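Local coordinates for uncharacterized LolA superfamily protein NE2245 (Nitrosomonas europaea ATCC 19718, PDB 3BUU) that is of unknown function but belongs to the LolA superfamily, whose members include periplasmic lipoprotein carriers, and may bind a lipid or lipoprotein in a similar way, at residues 28-33 with 203-208; 43-48 with 60-65; 55-60 with 70-75. One frame throughout, in Å; residues are numbered along the deposited sequence.

Interaction 1: 28-33 with 203-208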
ATOM      1  N   VAL A  28       6.381  -8.800   5.874  1.00  6.84           N
ATOM      2  CA  VAL A  28       5.358  -8.383   6.810  1.00  7.31           C
ATOM      3  C   VAL A  28       4.080  -9.164   6.566  1.00  6.54           C
ATOM      4  O   VAL A  28       3.829  -9.585   5.428  1.00  8.01           O
ATOM      5  CB  VAL A  28       5.132  -6.856   6.742  1.00  7.21           C
ATOM      6  CG1 VAL A  28       4.510  -6.427   5.424  1.00  7.96           C
ATOM      7  CG2 VAL A  28       4.319  -6.348   7.924  1.00  8.71           C
ATOM      8  N   ASN A  29       3.290  -9.343   7.612  1.00  7.17           N
ATOM      9  CA  ASN A  29       1.942  -9.919   7.457  0.70  7.71           C
ATOM     10  C   ASN A  29       0.915  -8.811   7.484  1.00  7.57           C
ATOM     11  O   ASN A  29       1.024  -7.874   8.272  1.00  7.55           O
ATOM     12  CB  ASN A  29       1.648 -10.923   8.587  0.70  8.34           C
ATOM     13  CG  ASN A  29       2.685 -12.025   8.657  0.70 11.36           C
ATOM     14  OD1 ASN A  29       3.236 -12.478   7.644  0.70 16.36           O
ATOM     15  ND2 ASN A  29       2.978 -12.444   9.866  0.70 15.08           N
ATOM     16  N   VAL A  30      -0.097  -8.952   6.633  1.00  7.57           N
ATOM     17  CA  VAL A  30      -1.171  -7.968   6.546  1.00  8.12           C
ATOM     18  C   VAL A  30      -2.516  -8.641   6.654  1.00  8.42           C
ATOM     19  O   VAL A  30      -2.801  -9.570   5.881  1.00  9.61           O
ATOM     20  CB  VAL A  30      -1.111  -7.179   5.200  1.00 10.31           C
ATOM     21  CG1 VAL A  30      -2.060  -5.980   5.277  1.00 12.21           C
ATOM     22  CG2 VAL A  30       0.329  -6.721   4.906  1.00 10.09           C
ATOM     23  N   ALA A  31      -3.328  -8.196   7.603  1.00  7.94           N
ATOM     24  CA  ALA A  31      -4.700  -8.687   7.752  1.00  7.87           C
ATOM     25  C   ALA A  31      -5.611  -7.555   7.296  1.00  7.84           C
ATOM     26  O   ALA A  31      -5.381  -6.412   7.677  1.00  9.79           O
ATOM     27  CB  ALA A  31      -4.997  -9.009   9.194  1.00  9.33           C
ATOM     28  N   ILE A  32      -6.587  -7.854   6.463  1.00  7.26           N
ATOM     29  CA  ILE A  32      -7.465  -6.827   5.921  1.00  7.81           C
ATOM     30  C   ILE A  32      -8.896  -7.252   6.247  1.00  8.00           C
ATOM     31  O   ILE A  32      -9.363  -8.306   5.808  1.00  9.60           O
ATOM     32  CB  ILE A  32      -7.323  -6.637   4.419  1.00  8.88           C
ATOM     33  CG1 ILE A  32      -5.855  -6.401   4.078  1.00  9.75           C
ATOM     34  CG2 ILE A  32      -8.230  -5.517   3.943  1.00  9.79           C
ATOM     35  CD1 ILE A  32      -5.588  -6.129   2.561  1.00 10.53           C
ATOM     36  N   ARG A  33      -9.586  -6.419   7.019  1.00  7.44           N
ATOM     37  CA  ARG A  33     -10.981  -6.648   7.409  0.70  8.24           C
ATOM     38  C   ARG A  33     -11.804  -5.545   6.771  1.00  7.99           C
ATOM     39  O   ARG A  33     -11.652  -4.376   7.121  1.00  8.10           O
ATOM     40  CB  ARG A  33     -11.100  -6.579   8.937  0.70 10.12           C
ATOM     41  CG  ARG A  33     -10.339  -7.682   9.685  0.70 13.05           C
ATOM     42  CD  ARG A  33     -10.480  -7.660  11.224  0.70 12.73           C
ATOM     43  NE  ARG A  33      -9.970  -8.874  11.869  0.70 16.72           N
ATOM     44  CZ  ARG A  33      -8.677  -9.125  12.074  0.70 16.06           C
ATOM     45  NH1 ARG A  33      -7.736  -8.247  11.704  0.70 16.05           N
ATOM     46  NH2 ARG A  33      -8.328 -10.262  12.664  0.70 17.30           N
ATOM     47  N   SER A 203     -12.052  -0.618   4.855  1.00  6.15           N
ATOM     48  CA  SER A 203     -11.091  -1.687   5.036  1.00  6.22           C
ATOM     49  C   SER A 203     -10.068  -1.290   6.049  1.00  6.15           C
ATOM     50  O   SER A 203      -9.482  -0.201   5.979  1.00  7.53           O
ATOM     51  CB  SER A 203     -10.369  -1.977   3.707  1.00  7.22           C
ATOM     52  OG  SER A 203     -11.271  -2.428   2.698  1.00  7.62           O
ATOM     53  N   VAL A 204      -9.860  -2.166   7.029  1.00  6.33           N
ATOM     54  CA  VAL A 204      -8.895  -1.956   8.097  1.00  7.51           C
ATOM     55  C   VAL A 204      -7.747  -2.924   7.862  1.00  6.92           C
ATOM     56  O   VAL A 204      -7.937  -4.155   7.904  1.00  7.84           O
ATOM     57  CB  VAL A 204      -9.536  -2.120   9.496  1.00  7.94           C
ATOM     58  CG1 VAL A 204      -8.504  -1.933  10.585  1.00 10.23           C
ATOM     59  CG2 VAL A 204     -10.710  -1.162   9.663  1.00  9.83           C
ATOM     60  N   LEU A 205      -6.553  -2.374   7.633  1.00  6.95           N
ATOM     61  CA  LEU A 205      -5.329  -3.140   7.362  1.00  6.94           C
ATOM     62  C   LEU A 205      -4.446  -3.118   8.571  1.00  7.74           C
ATOM     63  O   LEU A 205      -4.042  -2.039   9.007  1.00  8.96           O
ATOM     64  CB  LEU A 205      -4.534  -2.530   6.189  1.00  8.14           C
ATOM     65  CG  LEU A 205      -5.198  -2.521   4.824  1.00  8.46           C
ATOM     66  CD1 LEU A 205      -6.249  -1.429   4.701  1.00 12.03           C
ATOM     67  CD2 LEU A 205      -4.165  -2.348   3.768  1.00 13.98           C
ATOM     68  N   ASP A 206      -4.145  -4.296   9.128  1.00  7.42           N
ATOM     69  CA  ASP A 206      -3.253  -4.388  10.264  1.00  8.08           C
ATOM     70  C   ASP A 206      -1.993  -5.140   9.873  1.00  7.92           C
ATOM     71  O   ASP A 206      -2.041  -6.268   9.327  1.00  8.78           O
ATOM     72  CB  ASP A 206      -3.943  -5.126  11.413  1.00  9.75           C
ATOM     73  CG  ASP A 206      -4.988  -4.257  12.094  1.00 10.74           C
ATOM     74  OD1 ASP A 206      -4.661  -3.096  12.460  1.00 11.40           O
ATOM     75  OD2 ASP A 206      -6.127  -4.702  12.284  1.00 13.74           O
ATOM     76  N   TYR A 207      -0.862  -4.521  10.177  1.00  7.65           N
ATOM     77  CA  TYR A 207       0.471  -5.007   9.818  1.00  7.95           C
ATOM     78  C   TYR A 207       1.108  -5.630  11.012  1.00  8.40           C
ATOM     79  O   TYR A 207       1.118  -4.993  12.069  1.00 10.12           O
ATOM     80  CB  TYR A 207       1.370  -3.871   9.301  1.00  7.87           C
ATOM     81  CG  TYR A 207       0.886  -3.352   8.015  1.00  8.78           C
ATOM     82  CD1 TYR A 207       1.483  -3.745   6.851  1.00 10.09           C
ATOM     83  CD2 TYR A 207      -0.216  -2.460   7.955  1.00 11.44           C
ATOM     84  CE1 TYR A 207       0.996  -3.259   5.587  1.00 12.87           C
ATOM     85  CE2 TYR A 207      -0.700  -1.984   6.750  1.00 13.44           C
ATOM     86  CZ  TYR A 207      -0.121  -2.404   5.582  1.00 12.35           C
ATOM     87  OH  TYR A 207      -0.622  -1.898   4.399  1.00 14.51           O
ATOM     88  N   SER A 208       1.686  -6.823  10.868  1.00  7.15           N
ATOM     89  CA  SER A 208       2.298  -7.526  12.013  1.00  8.08           C
ATOM     90  C   SER A 208       3.525  -8.264  11.552  1.00  7.31           C
ATOM     91  O   SER A 208       3.695  -8.602  10.371  1.00  8.15           O
ATOM     92  CB  SER A 208       1.276  -8.439  12.662  1.00  9.15           C
ATOM     93  OG  SER A 208       0.864  -9.440  11.802  1.00 10.08           O
TER
HETATM   94  O   HOH W   1       1.510 -11.994  12.029  1.00 24.93           O
HETATM   95  O   HOH W   2      -7.778  -5.694  10.353  1.00 20.39           O

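Interaction 2: 43-48 with 60-65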
ATOM      1  N   LEU A  43     -12.429 -12.245   6.433  1.00 16.26           N
ATOM      2  CA  LEU A  43     -11.110 -11.626   6.677  1.00 15.08           C
ATOM      3  C   LEU A  43     -10.146 -12.102   5.561  1.00 12.48           C
ATOM      4  O   LEU A  43     -10.246 -13.245   5.159  1.00 12.83           O
ATOM      5  CB  LEU A  43     -10.617 -12.083   8.053  1.00 16.53           C
ATOM      6  CG  LEU A  43      -9.126 -12.029   8.396  1.00 18.32           C
ATOM      7  CD1 LEU A  43      -8.639 -10.637   8.603  1.00 21.08           C
ATOM      8  CD2 LEU A  43      -8.818 -12.840   9.639  1.00 20.17           C
ATOM      9  N   TYR A  44      -9.271 -11.230   5.065  1.00 10.03           N
ATOM     10  CA  TYR A  44      -8.214 -11.616   4.159  1.00  9.70           C
ATOM     11  C   TYR A  44      -6.891 -11.469   4.884  1.00  8.88           C
ATOM     12  O   TYR A  44      -6.708 -10.534   5.687  1.00 10.59           O
ATOM     13  CB  TYR A  44      -8.224 -10.711   2.914  1.00 11.25           C
ATOM     14  CG  TYR A  44      -9.263 -11.080   1.866  1.00 12.71           C
ATOM     15  CD1 TYR A  44      -8.859 -11.575   0.654  1.00 14.60           C
ATOM     16  CD2 TYR A  44     -10.647 -11.020   2.117  1.00 12.92           C
ATOM     17  CE1 TYR A  44      -9.768 -11.946  -0.331  1.00 16.57           C
ATOM     18  CE2 TYR A  44     -11.573 -11.393   1.148  1.00 15.01           C
ATOM     19  CZ  TYR A  44     -11.118 -11.865  -0.071  1.00 16.07           C
ATOM     20  OH  TYR A  44     -12.026 -12.272  -1.032  1.00 18.83           O
ATOM     21  N   ARG A  45      -5.964 -12.379   4.628  1.00  9.14           N
ATOM     22  CA  ARG A  45      -4.619 -12.241   5.182  1.00  9.60           C
ATOM     23  C   ARG A  45      -3.599 -12.538   4.116  1.00  8.36           C
ATOM     24  O   ARG A  45      -3.844 -13.407   3.248  1.00  9.88           O
ATOM     25  CB  ARG A  45      -4.418 -13.205   6.358  1.00 11.30           C
ATOM     26  CG  ARG A  45      -5.261 -12.959   7.588  1.00 13.90           C
ATOM     27  CD  ARG A  45      -4.693 -13.799   8.734  1.00 18.59           C
ATOM     28  NE  ARG A  45      -5.605 -13.898   9.863  1.00 22.12           N
ATOM     29  CZ  ARG A  45      -5.538 -13.112  10.931  1.00 22.38           C
ATOM     30  NH1 ARG A  45      -4.623 -12.152  10.990  1.00 23.45           N
ATOM     31  NH2 ARG A  45      -6.394 -13.262  11.933  1.00 26.84           N
ATOM     32  N   TYR A  46      -2.474 -11.823   4.195  1.00  8.49           N
ATOM     33  CA  TYR A  46      -1.416 -11.914   3.208  1.00  8.45           C
ATOM     34  C   TYR A  46      -0.073 -11.939   3.882  1.00  8.72           C
ATOM     35  O   TYR A  46       0.120 -11.334   4.929  1.00 10.16           O
ATOM     36  CB  TYR A  46      -1.411 -10.673   2.297  1.00  9.38           C
ATOM     37  CG  TYR A  46      -2.720 -10.466   1.567  1.00  9.36           C
ATOM     38  CD1 TYR A  46      -2.926 -10.975   0.308  1.00 10.91           C
ATOM     39  CD2 TYR A  46      -3.769  -9.745   2.161  1.00 11.14           C
ATOM     40  CE1 TYR A  46      -4.129 -10.791  -0.348  1.00 13.11           C
ATOM     41  CE2 TYR A  46      -4.965  -9.551   1.487  1.00 12.04           C
ATOM     42  CZ  TYR A  46      -5.133 -10.072   0.258  1.00 14.10           C
ATOM     43  OH  TYR A  46      -6.328  -9.890  -0.397  1.00 17.10           O
ATOM     44  N   GLN A  47       0.890 -12.589   3.243  1.00  9.08           N
ATOM     45  CA  GLN A  47       2.284 -12.418   3.580  1.00  9.28           C
ATOM     46  C   GLN A  47       2.915 -11.648   2.437  1.00  8.21           C
ATOM     47  O   GLN A  47       2.741 -12.017   1.271  1.00  9.83           O
ATOM     48  CB  GLN A  47       3.001 -13.763   3.725  1.00 11.28           C
ATOM     49  CG  GLN A  47       4.500 -13.518   4.066  1.00 16.25           C
ATOM     50  CD  GLN A  47       5.406 -14.715   3.890  1.00 22.55           C
ATOM     51  OE1 GLN A  47       5.878 -14.986   2.784  1.00 26.44           O
ATOM     52  NE2 GLN A  47       5.705 -15.396   4.980  1.00 25.51           N
ATOM     53  N   VAL A  48       3.671 -10.603   2.767  1.00  8.08           N
ATOM     54  CA  VAL A  48       4.292  -9.732   1.773  1.00  7.71           C
ATOM     55  C   VAL A  48       5.808  -9.809   1.901  1.00  7.06           C
ATOM     56  O   VAL A  48       6.339  -9.648   3.009  1.00  8.05           O
ATOM     57  CB  VAL A  48       3.826  -8.285   1.971  1.00  8.10           C
ATOM     58  CG1 VAL A  48       4.473  -7.396   0.927  1.00 10.59           C
ATOM     59  CG2 VAL A  48       2.309  -8.227   1.847  1.00 10.06           C
ATOM     60  N   ILE A  60      -1.533 -14.795  -0.618  1.00 10.70           N
ATOM     61  CA  ILE A  60      -2.771 -14.855   0.172  1.00 10.96           C
ATOM     62  C   ILE A  60      -2.788 -16.094   1.025  1.00 11.19           C
ATOM     63  O   ILE A  60      -2.511 -17.197   0.545  1.00 13.55           O
ATOM     64  CB  ILE A  60      -4.038 -14.779  -0.658  1.00 12.77           C
ATOM     65  CG1 ILE A  60      -5.278 -14.677   0.251  1.00 14.92           C
ATOM     66  CG2 ILE A  60      -4.130 -15.904  -1.577  1.00 17.86           C
ATOM     67  CD1 ILE A  60      -6.409 -13.991  -0.376  1.00 19.01           C
ATOM     68  N   THR A  61      -3.105 -15.924   2.293  1.00 11.50           N
ATOM     69  CA  THR A  61      -3.161 -17.052   3.185  1.00 13.55           C
ATOM     70  C   THR A  61      -4.603 -17.368   3.634  1.00 13.29           C
ATOM     71  O   THR A  61      -4.878 -18.490   4.044  1.00 15.22           O
ATOM     72  CB  THR A  61      -2.231 -16.836   4.400  1.00 14.64           C
ATOM     73  OG1 THR A  61      -2.641 -15.681   5.114  1.00 16.56           O
ATOM     74  CG2 THR A  61      -0.759 -16.679   4.008  1.00 16.58           C
ATOM     75  N   GLU A  62      -5.504 -16.393   3.625  0.50 13.37           N
ATOM     76  CA  GLU A  62      -6.920 -16.636   3.942  0.50 14.62           C
ATOM     77  C   GLU A  62      -7.690 -15.556   3.178  0.50 13.20           C
ATOM     78  O   GLU A  62      -7.143 -14.472   2.962  0.50 11.95           O
ATOM     79  CB  GLU A  62      -7.218 -16.552   5.470  0.50 15.45           C
ATOM     80  CG  GLU A  62      -6.177 -17.210   6.412  0.50 17.18           C
ATOM     81  CD  GLU A  62      -6.214 -16.725   7.861  0.50 18.18           C
ATOM     82  OE1 GLU A  62      -7.007 -15.817   8.185  0.50 20.75           O
ATOM     83  OE2 GLU A  62      -5.420 -17.253   8.675  0.50 22.75           O
ATOM     84  N   PRO A  63      -8.960 -15.810   2.799  1.00 13.12           N
ATOM     85  CA  PRO A  63      -9.760 -17.034   3.115  1.00 14.86           C
ATOM     86  C   PRO A  63      -9.339 -18.247   2.303  1.00 15.06           C
ATOM     87  O   PRO A  63      -8.647 -18.103   1.307  1.00 14.95           O
ATOM     88  CB  PRO A  63     -11.179 -16.641   2.762  1.00 16.99           C
ATOM     89  CG  PRO A  63     -11.131 -15.402   2.015  1.00 16.82           C
ATOM     90  CD  PRO A  63      -9.730 -14.838   2.009  1.00 12.81           C
ATOM     91  N   ALA A  64      -9.759 -19.430   2.754  1.00 15.30           N
ATOM     92  CA  ALA A  64      -9.388 -20.700   2.133  1.00 16.81           C
ATOM     93  C   ALA A  64      -9.709 -20.752   0.650  1.00 17.54           C
ATOM     94  O   ALA A  64      -8.950 -21.352  -0.122  1.00 19.52           O
ATOM     95  CB  ALA A  64     -10.069 -21.818   2.829  1.00 17.04           C
ATOM     96  N   SER A  65     -10.797 -20.088   0.242  1.00 18.30           N
ATOM     97  CA  SER A  65     -11.216 -20.105  -1.174  1.00 20.21           C
ATOM     98  C   SER A  65     -10.168 -19.447  -2.075  1.00 19.72           C
ATOM     99  O   SER A  65     -10.144 -19.702  -3.284  1.00 21.75           O
ATOM    100  CB  SER A  65     -12.591 -19.432  -1.377  1.00 21.00           C
ATOM    101  OG  SER A  65     -12.626 -18.108  -0.861  1.00 24.63           O
TER

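Interaction 3: 55-60 with 70-75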
ATOM      1  N   ASN A  55      10.488  -4.890  -6.691  1.00  6.99           N
ATOM      2  CA  ASN A  55       9.999  -6.268  -6.664  1.00  6.75           C
ATOM      3  C   ASN A  55       9.221  -6.505  -5.407  1.00  6.38           C
ATOM      4  O   ASN A  55       9.554  -5.988  -4.356  1.00  6.95           O
ATOM      5  CB  ASN A  55      11.158  -7.295  -6.671  1.00  8.72           C
ATOM      6  CG  ASN A  55      11.833  -7.387  -7.977  1.00 12.55           C
ATOM      7  OD1 ASN A  55      12.952  -6.951  -8.097  1.00 16.57           O
ATOM      8  ND2 ASN A  55      11.163  -7.932  -8.973  1.00 13.01           N
ATOM      9  N   SER A  56       8.199  -7.372  -5.491  1.00  6.14           N
ATOM     10  CA  SER A  56       7.559  -7.853  -4.305  1.00  6.10           C
ATOM     11  C   SER A  56       6.808  -9.127  -4.655  1.00  5.70           C
ATOM     12  O   SER A  56       6.541  -9.425  -5.836  1.00  6.21           O
ATOM     13  CB  SER A  56       6.625  -6.831  -3.700  1.00  6.56           C
ATOM     14  OG  SER A  56       5.552  -6.574  -4.567  1.00  7.20           O
ATOM     15  N   ILE A  57       6.477  -9.874  -3.611  1.00  5.73           N
ATOM     16  CA  ILE A  57       5.566 -11.011  -3.708  1.00  6.70           C
ATOM     17  C   ILE A  57       4.517 -10.849  -2.633  1.00  7.15           C
ATOM     18  O   ILE A  57       4.844 -10.575  -1.467  1.00  7.61           O
ATOM     19  CB  ILE A  57       6.316 -12.338  -3.501  1.00  7.71           C
ATOM     20  CG1 ILE A  57       7.232 -12.608  -4.691  1.00  8.00           C
ATOM     21  CG2 ILE A  57       5.344 -13.503  -3.292  1.00  9.63           C
ATOM     22  CD1 ILE A  57       8.312 -13.649  -4.458  1.00 10.38           C
ATOM     23  N   VAL A  58       3.258 -11.028  -3.019  1.00  7.19           N
ATOM     24  CA  VAL A  58       2.141 -10.963  -2.092  1.00  8.13           C
ATOM     25  C   VAL A  58       1.433 -12.305  -2.157  1.00  9.27           C
ATOM     26  O   VAL A  58       0.903 -12.682  -3.201  1.00 11.05           O
ATOM     27  CB  VAL A  58       1.175  -9.840  -2.461  1.00  7.73           C
ATOM     28  CG1 VAL A  58      -0.027  -9.825  -1.506  1.00 10.61           C
ATOM     29  CG2 VAL A  58       1.906  -8.468  -2.414  1.00  8.92           C
HETATM   30  N   MSE A  59       1.419 -13.004  -1.034  1.00  9.02           N
HETATM   31  CA  MSE A  59       0.833 -14.374  -1.002  1.00 11.65           C
HETATM   32  C   MSE A  59      -0.381 -14.386  -0.091  1.00 10.03           C
HETATM   33  O   MSE A  59      -0.274 -14.007   1.042  1.00 11.60           O
HETATM   34  CB  MSE A  59       1.868 -15.335  -0.453  1.00 11.53           C
HETATM   35  CG  MSE A  59       2.997 -15.647  -1.447  1.00 19.84           C
HETATM   36 SE   MSE A  59       4.485 -16.670  -0.840  1.00 33.43          SE
HETATM   37  CE  MSE A  59       4.240 -16.527   1.063  1.00 28.39           C
ATOM     38  N   ILE A  60      -1.533 -14.795  -0.618  1.00 10.70           N
ATOM     39  CA  ILE A  60      -2.771 -14.855   0.172  1.00 10.96           C
ATOM     40  C   ILE A  60      -2.788 -16.094   1.025  1.00 11.19           C
ATOM     41  O   ILE A  60      -2.511 -17.197   0.545  1.00 13.55           O
ATOM     42  CB  ILE A  60      -4.038 -14.779  -0.658  1.00 12.77           C
ATOM     43  CG1 ILE A  60      -5.278 -14.677   0.251  1.00 14.92           C
ATOM     44  CG2 ILE A  60      -4.130 -15.904  -1.577  1.00 17.86           C
ATOM     45  CD1 ILE A  60      -6.409 -13.991  -0.376  1.00 19.01           C
ATOM     46  N   ALA A  70      -1.181 -15.841  -5.707  1.00 16.83           N
ATOM     47  CA  ALA A  70      -0.003 -15.045  -5.420  1.00 14.62           C
ATOM     48  C   ALA A  70       0.134 -13.960  -6.440  1.00 13.06           C
ATOM     49  O   ALA A  70      -0.355 -14.080  -7.594  1.00 15.05           O
ATOM     50  CB  ALA A  70       1.240 -15.918  -5.372  1.00 16.78           C
ATOM     51  N   ILE A  71       0.791 -12.883  -6.034  0.50 10.42           N
ATOM     52  CA  ILE A  71       1.038 -11.796  -6.941  0.50  8.32           C
ATOM     53  C   ILE A  71       2.543 -11.489  -6.922  0.50  7.52           C
ATOM     54  O   ILE A  71       3.128 -11.185  -5.847  0.50  7.60           O
ATOM     55  CB  ILE A  71       0.223 -10.555  -6.577  0.50  8.79           C
ATOM     56  CG1 ILE A  71      -1.277 -10.880  -6.444  0.50  8.97           C
ATOM     57  CG2 ILE A  71       0.471  -9.471  -7.608  0.50 10.10           C
ATOM     58  CD1 ILE A  71      -2.038  -9.848  -5.584  0.50 11.70           C
ATOM     59  N   LEU A  72       3.153 -11.523  -8.115  1.00  8.13           N
ATOM     60  CA  LEU A  72       4.549 -11.217  -8.319  1.00  7.79           C
ATOM     61  C   LEU A  72       4.627  -9.860  -9.007  1.00  7.32           C
ATOM     62  O   LEU A  72       4.015  -9.652 -10.058  1.00  8.86           O
ATOM     63  CB  LEU A  72       5.156 -12.277  -9.216  1.00  8.24           C
ATOM     64  CG  LEU A  72       6.565 -11.981  -9.746  1.00  8.98           C
ATOM     65  CD1 LEU A  72       7.578 -11.881  -8.638  1.00  9.28           C
ATOM     66  CD2 LEU A  72       6.979 -13.089 -10.712  1.00 11.31           C
HETATM   67  N   MSE A  73       5.370  -8.929  -8.407  1.00  7.52           N
HETATM   68  CA  MSE A  73       5.587  -7.629  -8.981  1.00  8.10           C
HETATM   69  C   MSE A  73       7.013  -7.530  -9.458  1.00  9.03           C
HETATM   70  O   MSE A  73       7.976  -7.797  -8.690  1.00  9.06           O
HETATM   71  CB  MSE A  73       5.298  -6.551  -7.950  1.00  7.49           C
HETATM   72  CG  MSE A  73       5.520  -5.152  -8.489  1.00  8.04           C
HETATM   73 SE   MSE A  73       5.129  -3.846  -7.079  1.00 11.26          SE
HETATM   74  CE  MSE A  73       6.827  -3.851  -6.222  1.00  8.37           C
ATOM     75  N   LYS A  74       7.169  -7.113 -10.719  1.00  9.89           N
ATOM     76  CA  LYS A  74       8.480  -6.766 -11.278  1.00 12.75           C
ATOM     77  C   LYS A  74       8.318  -5.370 -11.892  1.00 12.11           C
ATOM     78  O   LYS A  74       7.562  -5.182 -12.882  1.00 11.82           O
ATOM     79  CB  LYS A  74       8.893  -7.815 -12.344  1.00 13.46           C
ATOM     80  CG  LYS A  74       8.965  -9.324 -11.831  1.00 16.98           C
ATOM     81  CD  LYS A  74       9.379 -10.338 -12.928  1.00 19.55           C
ATOM     82  CE  LYS A  74       8.178 -11.091 -13.427  1.00 24.69           C
ATOM     83  NZ  LYS A  74       8.470 -12.031 -14.565  1.00 29.98           N
ATOM     84  N   GLY A  75       9.011  -4.369 -11.356  1.00 13.68           N
ATOM     85  CA  GLY A  75       8.716  -3.020 -11.778  1.00 14.04           C
ATOM     86  C   GLY A  75       7.280  -2.661 -11.511  1.00 14.01           C
ATOM     87  O   GLY A  75       6.812  -2.901 -10.413  1.00 15.22           O
TER
HETATM   88  O   HOH W   3       3.369  -8.280  -5.484  1.00 12.90           O

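Interaction 1: 28-33 with 203-208
Strands 26-36 and 202-212 pair antiparallel in the beta structure of this LolA-like fold, and 28-33 and 203-208 are part of that pairing. N29, A31 and R33 form hydrogen-bonded pairs with S208, D206 and V204. V30 with Y207 and I32 with L205 are the non-hydrogen-bonded pairs between them. Six N-H...O=C bonds result. The pairing joins the first strand of the chain to the last.

The V30, I32, L205 and Y207 face is buried and apolar. Y207 CG stands anti to its carbonyl carbon (chi1 -67°), and the ring lies alongside V30, both side chains pointing the same way. V30 CG1 sits over one ring face, 4.2 Å from the centroid and displaced toward the rim, a CH-pi contact. V30 CG2 reaches Y207 CE1 at 3.6 Å. V28 CG2 meets the ring at its edge, in plane, 4.0 Å from Y207 CD1. The Y207 hydroxyl is hydrogen-bonded to R20, which also makes a cation-pi contact with the ring. Next along this face, I32 CG1 packs on L205 CG at 4.0 Å. V101 and I106 touch L205.

The other face, with N29, A31, R33, V204, D206 and S208, is more polar. In the conformer given, R33 crosses D206 at about a right angle, and NH1 makes a long salt bridge to D206 OD2. The other carboxylate oxygen, D206 OD1, forms a salt bridge with R190. At the end of the pairing near N29, a water bonds S208 OG and, in the N29 conformer given, accepts from ND2. A second water donates to V204 O and to D206 OD2, the last at 2.7 Å. In the R33 conformer given, it also accepts from R33 NH1 in the guanidinium plane.

Interaction 2: 43-48 with 60-65
The Y44 ring carries P63 on one face: P63 CD sits over the ring centre, 3.6 Å from the centroid and 8° off the normal. This is a close CH-pi contact, and P63 follows a cis peptide bond. I60 CD1 approaches the same ring obliquely, 3.6 Å from Y44 CD1. I60 also packs on Y46, with its CD1 3.9 Å from Y46 CE1. I60 CG1 is anti to its backbone N (chi1 -173°), and CD1 beyond it touches both tyrosines. T98 touches both tyrosine side chains as well.

The R45 guanidinium meets E62 at its edge. In the E62 conformer given, R45 and E62 lie side by side and point the same way, with R45 extended from CG to NE. R45 NE and E62 OE1 are 2.9 Å apart in a salt bridge. The N-H...O angle departs far from straight, and as a hydrogen bond it is weak. In this conformer the carboxylate plane is turned 84° from the guanidinium plane, and OE1 takes the bond. L43 CD2 lies 3.8 Å from E62 OE1. A31 and R33 of strand 26-36 also touch the R45 side chain.

The backbone centres on R45. R45 N donates to E62 O. R45 O accepts from T61 N at 2.8 Å. It is also approached by two weak donors, E62 N and T61 OG1, the hydroxyl at 3.2 Å.

T61 and E62 thus both face R45, and the register slips by one residue before Y46 pairs with I60. This is a classic beta bulge, set where strand 55-62 of the hairpin 39-51/55-62 gives way to the loop that begins at P63.

Interaction 3: 55-60 with 70-75
Strands 55-60 and 70-74 run antiparallel, their axes 4.7 Å apart and 174° between directions, as neighbouring arms of a beta hairpin. S56 with M73 and V58 with I71 are the hydrogen-bonded pairs, each closed by two bonds. N55, I57 and M59 face K74, L72 and A70 in the non-hydrogen-bonded pairs.

N55 adds a side-chain bond. Its ND2 donates to M73 O at 3.2 Å, in the carbonyl plane and on a lone pair. S56 N is the second donor to M73 O, so this carbonyl is gripped twice at the open end of the hairpin, away from the connecting loop. N55 ND2 also lies against K74 CG at 3.9 Å.

On the same face, I57 CG1 packs on L72 CD1 at 4.0 Å, the two side chains crossing obliquely. M59, a selenomethionine, brings CG to 4.3 Å from A70 CB.

The opposite face, with S56, V58, I71 and M73, is packed against helix 103-107. I106 touches V58, and A107 touches M73. M73, also selenomethionine, bends at chi3 (85°), and its CE comes to 3.4 Å from S56 OG. That hydroxyl is hydrogen-bonded to A107 O. A water bridges the strands, donating to S56 OG and to I71 O, 2.9 Å from the latter.

The three contacts follow one another across neighbouring antiparallel strands, in the order 202-212, 26-36, 39-51, 55-62, 70-74. Interaction 1 pairs the first strand with the last. The segments of interactions 2 and 3 alternate along the chain (43-48, 55-60, 60-65, 70-75) and lie between its two segments. Interactions 1 and 2 have centres about 10 Å apart and meet where strands 26-36 and 39-51 bond, as in I32 N to Y44 O. Interactions 2 and 3 have centres about 14 Å apart and share I60. Interactions 1 and 3 do not touch. Together they give a continuous run of strands in the LolA-like fold, with helix 103-107 packed against interactions 1 and 3.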